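Local coordinates for protein Zn-dependent hydrolase, glyoxylase (Echinicola vietnamensis, PDB 6T5K) that probably hydrolyses beta-lactam antibiotics, carbapenems among them, to substituted beta-amino acids as a zinc-dependent class B beta-lactamase, at residues E144-V149 / A153-Y158; R217-G222 / K229-Y234; K22-S27 / L83-E88; T39-S44 / G224-K229. All blocks are in the same frame, centred on the assembly; numbering follows the deposited sequence. Where two conformers were deposited one is given.

Interaction 1. Residues E144-V149 / A153-Y158; sequences ELTLKV and AVFVHY. With EDO (1,2-ethanediol), chain E; EDO (1,2-ethanediol), chain C.
Glu-144 and His-157 meet at the end of a beta hairpin through a His-carboxylate hydrogen bond, ND1 of His-157 giving its proton to OE1 of Glu-144 at 2.6 Å. The carboxylate oxygen lies in the imidazole plane, but ND1 meets it on the anti side, 31° out of the carboxylate plane, and the two planes stand 74° apart. On the same face Thr-146 runs alongside Phe-155: OG1, beside the backbone N (chi1 -58°), lies 3.4 Å from Phe-155 CE1, and CG2, anti to that N, touches both Phe-155 CE1 and Ala-153 CB. The opposite face is aliphatic, Leu-145 CD2 lying 3.9 Å from Val-156 CG2 and Val-149 CG2 against Val-154 CG1. Leu-145 with Val-156 and Leu-147 with Val-154 form two hydrogen-bonded antiparallel pairs, Leu-147 N to Val-154 O at 2.9 Å and the other three bonds alike. Of two ethanediols, probably from the crystallisation liquor, one donates O1 to Glu-144 OE2 and lays C2 over the Phe-155 ring, while the other spans N and O of Lys-148. Strand 144-149 edges the five-stranded sheet, strand 152-157 pairs onward with 169-172, and the aliphatic face packs on Val-68, Phe-70, Val-97 and Tyr-120 of the other sheet.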
loop_
_atom_site.group_PDB
_atom_site.type_symbol
_atom_site.label_atom_id
_atom_site.label_comp_id
_atom_site.label_asym_id
_atom_site.label_seq_id
_atom_site.Cartn_x
_atom_site.Cartn_y
_atom_site.Cartn_z
ATOM N N GLU A 144 14.782 -4.151 -4.187
ATOM C CA GLU A 144 14.068 -4.796 -3.086
ATOM C C GLU A 144 14.624 -4.376 -1.731
ATOM O O GLU A 144 15.802 -4.588 -1.437
ATOM C CB GLU A 144 14.040 -6.333 -3.180
ATOM C CG GLU A 144 13.327 -6.984 -1.928
ATOM C CD GLU A 144 12.947 -8.459 -2.089
ATOM O OE1 GLU A 144 11.991 -8.764 -2.825
ATOM O OE2 GLU A 144 13.585 -9.329 -1.448
ATOM N N LEU A 145 13.716 -3.986 -0.859
ATOM C CA LEU A 145 13.987 -3.477 0.469
ATOM C C LEU A 145 13.385 -4.459 1.463
ATOM O O LEU A 145 12.238 -4.911 1.287
ATOM C CB LEU A 145 13.310 -2.131 0.624
ATOM C CG LEU A 145 13.334 -1.470 1.998
ATOM C CD1 LEU A 145 14.731 -1.036 2.337
ATOM C CD2 LEU A 145 12.363 -0.301 2.060
ATOM N N THR A 146 14.155 -4.802 2.491
ATOM C CA THR A 146 13.680 -5.623 3.589
ATOM C C THR A 146 13.466 -4.721 4.798
ATOM O O THR A 146 14.368 -3.968 5.178
ATOM C CB THR A 146 14.696 -6.703 3.938
ATOM O OG1 THR A 146 14.954 -7.511 2.788
ATOM C CG2 THR A 146 14.166 -7.561 5.033
ATOM N N LEU A 147 12.271 -4.788 5.378
ATOM C CA LEU A 147 11.946 -4.017 6.569
ATOM C C LEU A 147 11.546 -4.976 7.679
ATOM O O LEU A 147 10.569 -5.729 7.549
ATOM C CB LEU A 147 10.825 -3.025 6.295
ATOM C CG LEU A 147 11.193 -1.891 5.368
ATOM C CD1 LEU A 147 9.944 -1.108 5.014
ATOM C CD2 LEU A 147 12.239 -0.975 5.962
ATOM N N LYS A 148 12.282 -4.912 8.780
ATOM C CA LYS A 148 12.001 -5.740 9.935
ATOM C C LYS A 148 10.696 -5.308 10.591
ATOM O O LYS A 148 10.418 -4.112 10.768
ATOM C CB LYS A 148 13.161 -5.621 10.923
ATOM C CG LYS A 148 13.062 -6.471 12.160
ATOM C CD LYS A 148 14.267 -6.275 13.075
ATOM C CE LYS A 148 14.209 -7.138 14.330
ATOM N NZ LYS A 148 14.330 -8.606 13.962
ATOM N N VAL A 149 9.899 -6.309 10.957
ATOM C CA VAL A 149 8.665 -6.136 11.716
ATOM C C VAL A 149 8.725 -7.186 12.822
ATOM O O VAL A 149 8.395 -8.355 12.599
ATOM C CB VAL A 149 7.403 -6.323 10.864
ATOM C CG1 VAL A 149 6.183 -6.007 11.726
ATOM C CG2 VAL A 149 7.428 -5.459 9.595
ATOM N N ALA A 153 9.617 -10.036 8.638
ATOM C CA ALA A 153 9.941 -8.920 7.771
ATOM C C ALA A 153 8.868 -8.771 6.709
ATOM O O ALA A 153 8.147 -9.719 6.386
ATOM C CB ALA A 153 11.286 -9.133 7.073
ATOM N N VAL A 154 8.785 -7.571 6.147
ATOM C CA VAL A 154 7.992 -7.291 4.963
ATOM C C VAL A 154 8.976 -6.788 3.921
ATOM O O VAL A 154 9.993 -6.173 4.245
ATOM C CB VAL A 154 6.858 -6.275 5.267
ATOM C CG1 VAL A 154 7.434 -4.909 5.713
ATOM C CG2 VAL A 154 5.870 -6.199 4.091
ATOM N N PHE A 155 8.656 -7.048 2.658
ATOM C CA PHE A 155 9.536 -6.787 1.528
ATOM C C PHE A 155 8.869 -5.811 0.580
ATOM O O PHE A 155 7.665 -5.890 0.330
ATOM C CB PHE A 155 9.847 -8.119 0.830
ATOM C CG PHE A 155 10.553 -9.077 1.747
ATOM C CD1 PHE A 155 11.934 -9.065 1.848
ATOM C CD2 PHE A 155 9.827 -9.883 2.611
ATOM C CE1 PHE A 155 12.584 -9.882 2.746
ATOM C CE2 PHE A 155 10.466 -10.690 3.521
ATOM C CZ PHE A 155 11.851 -10.721 3.571
ATOM N N VAL A 156 9.648 -4.874 0.069
ATOM C CA VAL A 156 9.145 -3.904 -0.883
ATOM C C VAL A 156 9.909 -4.147 -2.168
ATOM O O VAL A 156 11.131 -4.322 -2.123
ATOM C CB VAL A 156 9.338 -2.456 -0.384
ATOM C CG1 VAL A 156 8.396 -1.547 -1.159
ATOM C CG2 VAL A 156 9.135 -2.346 1.115
ATOM N N HIS A 157 9.195 -4.240 -3.291
ATOM C CA HIS A 157 9.830 -4.715 -4.513
ATOM C C HIS A 157 9.290 -3.981 -5.718
ATOM O O HIS A 157 8.081 -3.805 -5.836
ATOM C CB HIS A 157 9.593 -6.217 -4.660
ATOM C CG HIS A 157 10.510 -6.915 -5.611
ATOM N ND1 HIS A 157 11.347 -7.925 -5.201
ATOM C CD2 HIS A 157 10.686 -6.795 -6.946
ATOM C CE1 HIS A 157 12.002 -8.401 -6.246
ATOM N NE2 HIS A 157 11.633 -7.725 -7.312
ATOM N N TYR A 158 10.208 -3.547 -6.589
ATOM C CA TYR A 158 9.866 -2.956 -7.875
ATOM C C TYR A 158 9.890 -4.025 -8.962
ATOM O O TYR A 158 10.917 -4.682 -9.180
ATOM C CB TYR A 158 10.854 -1.835 -8.212
ATOM C CG TYR A 158 10.534 -1.113 -9.476
ATOM C CD1 TYR A 158 9.404 -0.288 -9.566
ATOM C CD2 TYR A 158 11.356 -1.243 -10.598
ATOM C CE1 TYR A 158 9.095 0.376 -10.723
ATOM C CE2 TYR A 158 11.057 -0.570 -11.774
ATOM C CZ TYR A 158 9.934 0.238 -11.820
ATOM O OH TYR A 158 9.647 0.894 -12.971
HETATM C C1 EDO E . 12.431 -1.382 9.819
HETATM O O1 EDO E . 12.160 -2.161 10.971
HETATM C C2 EDO E . 13.933 -1.454 9.537
HETATM O O2 EDO E . 14.270 -2.732 8.961
HETATM C C1 EDO C . 12.457 -12.366 -0.446
HETATM O O1 EDO C . 12.990 -11.808 -1.639
HETATM C C2 EDO C . 10.947 -12.190 -0.359
HETATM O O2 EDO C . 10.304 -12.652 -1.566
#

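Interaction 2. Residues R217-G222 / K229-Y234; sequences RLVIPG and KTLLHY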
loop_
_atom_site.group_PDB
_atom_site.type_symbol
_atom_site.label_atom_id
_atom_site.label_comp_id
_atom_site.label_asym_id
_atom_site.label_seq_id
_atom_site.Cartn_x
_atom_site.Cartn_y
_atom_site.Cartn_z
ATOM N N ARG A 217 -2.209 -15.745 -0.810
ATOM C CA ARG A 217 -3.555 -15.996 -0.330
ATOM C C ARG A 217 -4.416 -14.759 -0.287
ATOM O O ARG A 217 -5.637 -14.875 -0.386
ATOM C CB ARG A 217 -3.519 -16.613 1.072
ATOM C CG ARG A 217 -2.802 -17.924 1.057
ATOM C CD ARG A 217 -3.161 -18.811 2.206
ATOM N NE ARG A 217 -2.528 -18.365 3.432
ATOM C CZ ARG A 217 -1.281 -18.661 3.801
ATOM N NH1 ARG A 217 -0.504 -19.389 3.020
ATOM N NH2 ARG A 217 -0.813 -18.224 4.966
ATOM N N LEU A 218 -3.805 -13.591 -0.123
ATOM C CA LEU A 218 -4.550 -12.350 0.015
ATOM C C LEU A 218 -3.825 -11.271 -0.765
ATOM O O LEU A 218 -2.608 -11.110 -0.616
ATOM C CB LEU A 218 -4.688 -11.929 1.492
ATOM C CG LEU A 218 -5.461 -10.633 1.809
ATOM C CD1 LEU A 218 -6.934 -10.791 1.565
ATOM C CD2 LEU A 218 -5.176 -10.276 3.251
ATOM N N VAL A 219 -4.581 -10.541 -1.588
ATOM C CA VAL A 219 -4.067 -9.437 -2.392
ATOM C C VAL A 219 -4.913 -8.213 -2.078
ATOM O O VAL A 219 -6.145 -8.257 -2.209
ATOM C CB VAL A 219 -4.129 -9.777 -3.896
ATOM C CG1 VAL A 219 -3.698 -8.597 -4.757
ATOM C CG2 VAL A 219 -3.249 -10.977 -4.194
ATOM N N ILE A 220 -4.249 -7.120 -1.702
ATOM C CA ILE A 220 -4.892 -5.870 -1.299
ATOM C C ILE A 220 -4.634 -4.844 -2.399
ATOM O O ILE A 220 -3.470 -4.481 -2.640
ATOM C CB ILE A 220 -4.361 -5.346 0.039
ATOM C CG1 ILE A 220 -4.530 -6.359 1.164
ATOM C CG2 ILE A 220 -5.008 -3.981 0.360
ATOM C CD1 ILE A 220 -3.582 -6.071 2.310
ATOM N N PRO A 221 -5.659 -4.392 -3.112
ATOM C CA PRO A 221 -5.479 -3.376 -4.156
ATOM C C PRO A 221 -5.455 -1.998 -3.523
ATOM O O PRO A 221 -5.792 -1.821 -2.362
ATOM C CB PRO A 221 -6.756 -3.536 -4.998
ATOM C CG PRO A 221 -7.799 -3.905 -3.950
ATOM C CD PRO A 221 -7.085 -4.762 -2.943
ATOM N N GLY A 222 -5.062 -1.013 -4.323
ATOM C CA GLY A 222 -5.006 0.352 -3.838
ATOM C C GLY A 222 -6.354 0.969 -3.597
ATOM O O GLY A 222 -6.450 1.914 -2.804
ATOM N N LYS A 229 -5.566 -14.336 -5.225
ATOM C CA LYS A 229 -4.762 -14.206 -6.435
ATOM C C LYS A 229 -5.597 -13.770 -7.630
ATOM O O LYS A 229 -5.045 -13.229 -8.589
ATOM C CB LYS A 229 -4.097 -15.546 -6.789
ATOM C CG LYS A 229 -2.781 -15.813 -6.146
ATOM C CD LYS A 229 -2.222 -17.163 -6.583
ATOM C CE LYS A 229 -2.781 -18.332 -5.818
ATOM N NZ LYS A 229 -4.115 -18.819 -6.217
ATOM N N THR A 230 -6.915 -13.974 -7.594
ATOM C CA THR A 230 -7.793 -13.498 -8.659
ATOM C C THR A 230 -7.454 -12.064 -9.055
ATOM O O THR A 230 -7.506 -11.707 -10.233
ATOM C CB THR A 230 -9.240 -13.550 -8.160
ATOM O OG1 THR A 230 -9.604 -14.905 -7.873
ATOM C CG2 THR A 230 -10.204 -13.002 -9.173
ATOM N N LEU A 231 -7.164 -11.206 -8.077
ATOM C CA LEU A 231 -6.958 -9.796 -8.398
ATOM C C LEU A 231 -5.789 -9.591 -9.340
ATOM O O LEU A 231 -5.819 -8.678 -10.181
ATOM C CB LEU A 231 -6.726 -8.975 -7.139
ATOM C CG LEU A 231 -8.002 -8.470 -6.454
ATOM C CD1 LEU A 231 -8.826 -9.639 -5.982
ATOM C CD2 LEU A 231 -7.715 -7.581 -5.273
ATOM N N LEU A 232 -4.740 -10.406 -9.196
ATOM C CA LEU A 232 -3.592 -10.289 -10.084
ATOM C C LEU A 232 -3.970 -10.679 -11.496
ATOM O O LEU A 232 -3.617 -9.984 -12.446
ATOM C CB LEU A 232 -2.448 -11.173 -9.609
ATOM C CG LEU A 232 -1.893 -10.852 -8.224
ATOM C CD1 LEU A 232 -0.680 -11.774 -7.898
ATOM C CD2 LEU A 232 -1.511 -9.375 -8.055
ATOM N N HIS A 233 -4.685 -11.782 -11.639
ATOM C CA HIS A 233 -5.109 -12.236 -12.957
ATOM C C HIS A 233 -6.100 -11.273 -13.579
ATOM O O HIS A 233 -6.015 -10.984 -14.779
ATOM C CB HIS A 233 -5.681 -13.632 -12.830
ATOM C CG HIS A 233 -4.704 -14.617 -12.289
ATOM N ND1 HIS A 233 -5.070 -15.659 -11.464
ATOM C CD2 HIS A 233 -3.360 -14.695 -12.425
ATOM C CE1 HIS A 233 -3.991 -16.361 -11.152
ATOM N NE2 HIS A 233 -2.940 -15.781 -11.706
ATOM N N TYR A 234 -7.045 -10.780 -12.781
ATOM C CA TYR A 234 -7.986 -9.783 -13.259
ATOM C C TYR A 234 -7.266 -8.545 -13.779
ATOM O O TYR A 234 -7.593 -8.026 -14.850
ATOM C CB TYR A 234 -8.938 -9.377 -12.133
ATOM C CG TYR A 234 -9.855 -8.293 -12.626
ATOM C CD1 TYR A 234 -10.898 -8.596 -13.485
ATOM C CD2 TYR A 234 -9.653 -6.967 -12.273
ATOM C CE1 TYR A 234 -11.709 -7.594 -13.985
ATOM C CE2 TYR A 234 -10.434 -5.960 -12.787
ATOM C CZ TYR A 234 -11.460 -6.271 -13.638
ATOM O OH TYR A 234 -12.262 -5.266 -14.137
#
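Val-219 and Pro-221, on the same side of strand 218-221, pack against Leu-231 and Leu-232 in the first turn of the C-terminal helix 230-239. The apolar contacts centre on two branches. CG1 of Val-219, anti to its own backbone N (chi1 176°), reaches the helix and touches both leucines: CB of Leu-231 at 3.9 Å and CD2 of Leu-232 at 4.0 Å. The Val-219 and Leu-231 side chains pass one another head to tail, and CD2 of Leu-231 also meets the proline ring, 3.7 Å from Pro-221 CD. Van der Waals contact with the backbone is close too, as the same CD2 methyl rests 3.5 Å from the carbonyl O of Val-219. Polar contacts serve the helix itself: Leu-232 N bonds to Lys-229 O at 2.9 Å, Tyr-234 N to Thr-230 O, and Thr-230 OG1 reaches back to Asp-228 OD1. Leu-232 also spreads over Leu-178, Ile-184 and Ile-209, and with Leu-231 forms the buried apolar side of the helix start. The axes of 218-221 and 230-234 approach to 8.7 Å, their N-to-C directions 53° apart. This is the closing beta-loop-alpha unit of the metallo-beta-lactamase alpha-beta/beta-alpha sandwich, whose connecting loop contains the zinc ligand His-223.

Interaction 3. Residues K22-S27 / L83-E88; sequences KEVYSS and LSFLEE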
loop_
_atom_site.group_PDB
_atom_site.type_symbol
_atom_site.label_atom_id
_atom_site.label_comp_id
_atom_site.label_asym_id
_atom_site.label_seq_id
_atom_site.Cartn_x
_atom_site.Cartn_y
_atom_site.Cartn_z
ATOM N N LYS A 22 -11.719 -8.849 10.992
ATOM C CA LYS A 22 -12.249 -8.164 12.165
ATOM C C LYS A 22 -11.920 -6.685 12.044
ATOM O O LYS A 22 -10.764 -6.317 11.813
ATOM C CB LYS A 22 -11.641 -8.761 13.439
ATOM C CG LYS A 22 -12.013 -8.037 14.716
ATOM N N GLU A 23 -12.939 -5.847 12.192
ATOM C CA GLU A 23 -12.708 -4.416 12.266
ATOM C C GLU A 23 -12.092 -4.095 13.617
ATOM O O GLU A 23 -12.637 -4.473 14.657
ATOM C CB GLU A 23 -14.033 -3.686 12.103
ATOM C CG GLU A 23 -13.912 -2.193 11.993
ATOM C CD GLU A 23 -15.255 -1.546 11.724
ATOM O OE1 GLU A 23 -15.848 -1.003 12.677
ATOM O OE2 GLU A 23 -15.712 -1.597 10.562
ATOM N N VAL A 24 -10.958 -3.395 13.604
ATOM C CA VAL A 24 -10.258 -3.017 14.830
ATOM C C VAL A 24 -10.287 -1.517 15.091
ATOM O O VAL A 24 -9.953 -1.090 16.213
ATOM C CB VAL A 24 -8.809 -3.548 14.837
ATOM C CG1 VAL A 24 -8.813 -5.069 14.808
ATOM C CG2 VAL A 24 -8.022 -2.995 13.642
ATOM N N TYR A 25 -10.682 -0.709 14.110
ATOM C CA TYR A 25 -10.833 0.724 14.304
ATOM C C TYR A 25 -11.834 1.239 13.288
ATOM O O TYR A 25 -11.822 0.812 12.129
ATOM C CB TYR A 25 -9.502 1.460 14.103
ATOM C CG TYR A 25 -9.607 2.952 14.304
ATOM C CD1 TYR A 25 -9.915 3.797 13.249
ATOM C CD2 TYR A 25 -9.391 3.519 15.552
ATOM C CE1 TYR A 25 -10.008 5.169 13.430
ATOM C CE2 TYR A 25 -9.485 4.886 15.750
ATOM C CZ TYR A 25 -9.793 5.701 14.677
ATOM O OH TYR A 25 -9.886 7.060 14.850
ATOM N N SER A 26 -12.675 2.176 13.712
ATOM C CA SER A 26 -13.645 2.766 12.799
ATOM C C SER A 26 -13.959 4.177 13.260
ATOM O O SER A 26 -14.340 4.381 14.415
ATOM C CB SER A 26 -14.920 1.922 12.785
ATOM O OG SER A 26 -15.894 2.459 11.911
ATOM N N SER A 27 -13.771 5.146 12.371
ATOM C CA SER A 27 -14.246 6.501 12.597
ATOM C C SER A 27 -14.864 7.002 11.306
ATOM O O SER A 27 -14.949 6.269 10.317
ATOM C CB SER A 27 -13.089 7.435 12.957
ATOM O OG SER A 27 -12.397 7.819 11.766
ATOM N N LEU A 83 -1.925 6.915 13.202
ATOM C CA LEU A 83 -0.805 6.800 14.120
ATOM C C LEU A 83 -1.288 6.806 15.558
ATOM O O LEU A 83 -0.705 6.128 16.407
ATOM C CB LEU A 83 0.195 7.920 13.833
ATOM C CG LEU A 83 1.008 7.630 12.571
ATOM C CD1 LEU A 83 1.657 8.850 12.001
ATOM C CD2 LEU A 83 2.051 6.614 12.916
ATOM N N SER A 84 -2.343 7.569 15.853
ATOM C CA SER A 84 -2.918 7.553 17.192
ATOM C C SER A 84 -3.399 6.158 17.561
ATOM O O SER A 84 -3.196 5.708 18.690
ATOM C CB SER A 84 -4.070 8.553 17.267
ATOM O OG SER A 84 -4.604 8.635 18.581
ATOM N N PHE A 85 -4.020 5.447 16.618
ATOM C CA PHE A 85 -4.461 4.096 16.907
ATOM C C PHE A 85 -3.272 3.193 17.195
ATOM O O PHE A 85 -3.285 2.417 18.155
ATOM C CB PHE A 85 -5.247 3.553 15.735
ATOM C CG PHE A 85 -5.570 2.111 15.869
ATOM C CD1 PHE A 85 -6.451 1.679 16.849
ATOM C CD2 PHE A 85 -4.977 1.178 15.052
ATOM C CE1 PHE A 85 -6.757 0.336 16.982
ATOM C CE2 PHE A 85 -5.289 -0.182 15.180
ATOM C CZ PHE A 85 -6.188 -0.587 16.143
ATOM N N LEU A 86 -2.241 3.259 16.354
ATOM C CA LEU A 86 -1.068 2.418 16.577
ATOM C C LEU A 86 -0.444 2.714 17.928
ATOM O O LEU A 86 0.014 1.797 18.621
ATOM C CB LEU A 86 -0.052 2.625 15.453
ATOM C CG LEU A 86 -0.616 2.236 14.089
ATOM C CD1 LEU A 86 0.353 2.539 12.969
ATOM C CD2 LEU A 86 -0.958 0.730 14.074
ATOM N N GLU A 87 -0.419 3.994 18.313
ATOM C CA GLU A 87 0.088 4.377 19.621
ATOM C C GLU A 87 -0.800 3.857 20.743
ATOM O O GLU A 87 -0.277 3.368 21.749
ATOM C CB GLU A 87 0.264 5.894 19.679
ATOM C CG GLU A 87 1.353 6.414 18.695
ATOM C CD GLU A 87 1.458 7.927 18.580
ATOM O OE1 GLU A 87 0.623 8.656 19.175
ATOM O OE2 GLU A 87 2.397 8.388 17.876
ATOM N N GLU A 88 -2.126 3.915 20.595
ATOM C CA GLU A 88 -2.954 3.373 21.669
ATOM C C GLU A 88 -2.738 1.888 21.835
ATOM O O GLU A 88 -2.882 1.357 22.951
ATOM C CB GLU A 88 -4.433 3.670 21.477
ATOM C CG GLU A 88 -4.760 5.090 21.212
#
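Tyr-25 and Phe-85 each hold CG anti to the backbone N (chi1 -180° and 172°), and these extended torsions send the two side chains alongside each other from opposing elements, edge strand 22-26 and helix 76-88. The strand carries a classic beta bulge: Val-24 and Tyr-25 both face Ile-32 of the neighbouring strand, and both therefore reach the same phenyl ring. CB of Tyr-25 sits over a face of Phe-85 in a CH-pi contact, 4.2 Å from the centroid. The two aromatic rings meet obliquely, with planes at 54° and centroids 5.5 Å apart, and come nearest between Tyr-25 CD2 and Phe-85 CD1 at 3.7 Å. Phe-85 also touches Ile-32, so it reaches from the helix onto the first hairpin at the surface, away from the zinc site. Beyond the rings, Tyr-25 OH and Ser-27 OG both hydrogen-bond to Glu-81 OE1, one turn earlier in the helix. Val-24 meets the far end of the phenyl at about a right angle, its CG2 3.9 Å from Phe-85 CZ.

Interaction 4. Residues T39-S44 / G224-K229; sequences TYVHVS and GNWGDK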
loop_
_atom_site.group_PDB
_atom_site.type_symbol
_atom_site.label_atom_id
_atom_site.label_comp_id
_atom_site.label_asym_id
_atom_site.label_seq_id
_atom_site.Cartn_x
_atom_site.Cartn_y
_atom_site.Cartn_z
ATOM N N THR A 39 -1.695 -8.918 9.234
ATOM C CA THR A 39 -1.875 -7.800 8.325
ATOM C C THR A 39 -3.272 -7.215 8.423
ATOM O O THR A 39 -4.246 -7.888 8.790
ATOM C CB THR A 39 -1.520 -8.092 6.836
ATOM O OG1 THR A 39 -2.581 -8.798 6.181
ATOM C CG2 THR A 39 -0.220 -8.852 6.739
ATOM N N TYR A 40 -3.321 -5.925 8.130
ATOM C CA TYR A 40 -4.496 -5.092 8.299
ATOM C C TYR A 40 -4.597 -4.169 7.090
ATOM O O TYR A 40 -3.587 -3.769 6.501
ATOM C CB TYR A 40 -4.340 -4.192 9.533
ATOM C CG TYR A 40 -4.123 -4.925 10.827
ATOM C CD1 TYR A 40 -2.943 -5.638 11.064
ATOM C CD2 TYR A 40 -5.114 -4.957 11.800
ATOM C CE1 TYR A 40 -2.759 -6.338 12.238
ATOM C CE2 TYR A 40 -4.923 -5.622 12.995
ATOM C CZ TYR A 40 -3.749 -6.336 13.195
ATOM O OH TYR A 40 -3.547 -7.019 14.370
ATOM N N VAL A 41 -5.820 -3.830 6.711
ATOM C CA VAL A 41 -6.045 -2.816 5.689
ATOM C C VAL A 41 -6.515 -1.542 6.381
ATOM O O VAL A 41 -7.407 -1.587 7.237
ATOM C CB VAL A 41 -7.068 -3.290 4.644
ATOM C CG1 VAL A 41 -7.275 -2.234 3.600
ATOM C CG2 VAL A 41 -6.634 -4.614 4.026
ATOM N N HIS A 42 -5.878 -0.416 6.074
ATOM C CA HIS A 42 -6.402 0.876 6.490
ATOM C C HIS A 42 -7.108 1.516 5.302
ATOM O O HIS A 42 -6.579 1.530 4.189
ATOM C CB HIS A 42 -5.356 1.769 7.147
ATOM C CG HIS A 42 -4.238 2.246 6.272
ATOM N ND1 HIS A 42 -4.347 3.380 5.490
ATOM C CD2 HIS A 42 -2.939 1.871 6.214
ATOM C CE1 HIS A 42 -3.171 3.657 4.966
ATOM N NE2 HIS A 42 -2.311 2.733 5.363
ATOM N N VAL A 43 -8.304 2.047 5.546
ATOM C CA VAL A 43 -9.171 2.559 4.489
ATOM C C VAL A 43 -9.521 3.994 4.826
ATOM O O VAL A 43 -10.060 4.263 5.905
ATOM C CB VAL A 43 -10.448 1.723 4.328
ATOM C CG1 VAL A 43 -11.259 2.233 3.141
ATOM C CG2 VAL A 43 -10.120 0.248 4.127
ATOM N N SER A 44 -9.220 4.901 3.903
ATOM C CA SER A 44 -9.596 6.310 3.992
ATOM C C SER A 44 -10.306 6.707 2.701
ATOM O O SER A 44 -10.314 5.963 1.719
ATOM C CB SER A 44 -8.363 7.179 4.249
ATOM O OG SER A 44 -7.332 6.923 3.314
ATOM N N GLY A 224 -10.745 -0.317 -3.381
ATOM C CA GLY A 224 -11.740 -1.376 -3.503
ATOM C C GLY A 224 -11.459 -2.564 -2.615
ATOM O O GLY A 224 -10.574 -2.553 -1.756
ATOM N N ASN A 225 -12.231 -3.618 -2.862
ATOM C CA ASN A 225 -12.170 -4.813 -2.035
ATOM C C ASN A 225 -10.890 -5.609 -2.276
ATOM O O ASN A 225 -10.455 -5.798 -3.419
ATOM C CB ASN A 225 -13.385 -5.708 -2.297
ATOM C CG ASN A 225 -14.682 -5.106 -1.778
ATOM O OD1 ASN A 225 -14.693 -4.400 -0.780
ATOM N ND2 ASN A 225 -15.778 -5.382 -2.464
ATOM N N TRP A 226 -10.301 -6.111 -1.188
ATOM C CA TRP A 226 -9.236 -7.076 -1.323
ATOM C C TRP A 226 -9.824 -8.458 -1.612
ATOM O O TRP A 226 -11.016 -8.729 -1.430
ATOM C CB TRP A 226 -8.410 -7.069 -0.042
ATOM C CG TRP A 226 -9.220 -7.101 1.207
ATOM C CD1 TRP A 226 -9.578 -8.206 1.912
ATOM C CD2 TRP A 226 -9.744 -5.973 1.934
ATOM N NE1 TRP A 226 -10.302 -7.847 3.012
ATOM C CE2 TRP A 226 -10.436 -6.481 3.038
ATOM C CE3 TRP A 226 -9.724 -4.594 1.727
ATOM C CZ2 TRP A 226 -11.062 -5.652 3.956
ATOM C CZ3 TRP A 226 -10.363 -3.781 2.620
ATOM C CH2 TRP A 226 -11.009 -4.309 3.723
ATOM N N GLY A 227 -8.948 -9.344 -2.007
ATOM C CA GLY A 227 -9.345 -10.671 -2.421
ATOM C C GLY A 227 -8.126 -11.565 -2.448
ATOM O O GLY A 227 -7.188 -11.387 -1.672
ATOM N N ASP A 228 -8.152 -12.570 -3.327
ATOM C CA ASP A 228 -7.075 -13.543 -3.465
ATOM C C ASP A 228 -6.309 -13.306 -4.768
ATOM O O ASP A 228 -6.361 -12.208 -5.338
ATOM C CB ASP A 228 -7.663 -14.943 -3.291
ATOM C CG ASP A 228 -8.785 -15.235 -4.249
ATOM O OD1 ASP A 228 -8.531 -15.109 -5.470
ATOM O OD2 ASP A 228 -9.929 -15.546 -3.778
ATOM N N LYS A 229 -5.566 -14.336 -5.225
ATOM C CA LYS A 229 -4.762 -14.206 -6.435
ATOM C C LYS A 229 -5.597 -13.770 -7.630
ATOM O O LYS A 229 -5.045 -13.229 -8.589
ATOM C CB LYS A 229 -4.097 -15.546 -6.789
ATOM C CG LYS A 229 -2.781 -15.813 -6.146
ATOM C CD LYS A 229 -2.222 -17.163 -6.583
ATOM C CE LYS A 229 -2.781 -18.332 -5.818
ATOM N NZ LYS A 229 -4.115 -18.819 -6.217
#
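Trp-226 carries the contact of loop 224-229 with strand 39-48, laying its indole against Val-41 and Val-43. The segment opens at Gly-224, directly after the zinc ligand His-223, with a positive phi of 91°; its carbonyl O accepts a bond from Asn-57 ND2. Trp-226 follows two residues on, and its chi1 of 46° puts CG between the backbone N and the carbonyl carbon and aims the indole at the strand. Val-41 comes from the opposite direction and covers one face of the six-membered ring: its CG2 lies 4.0 Å from that ring's centroid, 15° off the normal, in a CH-pi contact. The other methyl, CG1, reaches the rim and touches CZ3 of Trp-226 at 3.6 Å. Val-43, two residues further along the same face of the strand, brings CG2 to the ring edge near its plane, 4.3 Å from CZ3 of Trp-226. At the pyrrole end, NE1 of Trp-226 hydrogen-bonds to Glu-21 OE2, which is consistent with a fixed orientation of the indole. Past Gly-227, the Asp-228 side chain caps a backbone N just beyond the segment as the chain turns into helix 230-239. The tryptophan thus lies between the two sheets of the fold: strand 39-48 meets it through its valines, while Leu-218, Ile-220 and Pro-221 of strand 218-221 and Val-35 of a nearby loop also touch it.

Overall arrangement
Interactions 2 and 4 form one continuous patch, their centres about 9 Å apart: they share Lys-229, and Val-219 N probably hydrogen-bonds to Gly-227 O at 2.7 Å. The loop 224-229 follows His-223, which binds a zinc with Asp-104 and Cys-182; the side chain of Pro-221 is about 9 Å from a zinc ion and that of Val-43 about 12 Å. Interaction 3 joins interaction 4 on the eight-stranded sheet, Val-24 CG2 touching Tyr-40 CD2 at 4.0 Å. Interaction 1 touches none of the others; it lies about 19 Å, centre to centre, from interaction 2, at the far edge of the same five-stranded sheet. Its Val-156 side chain is about 10 Å from that of the zinc ligand His-100.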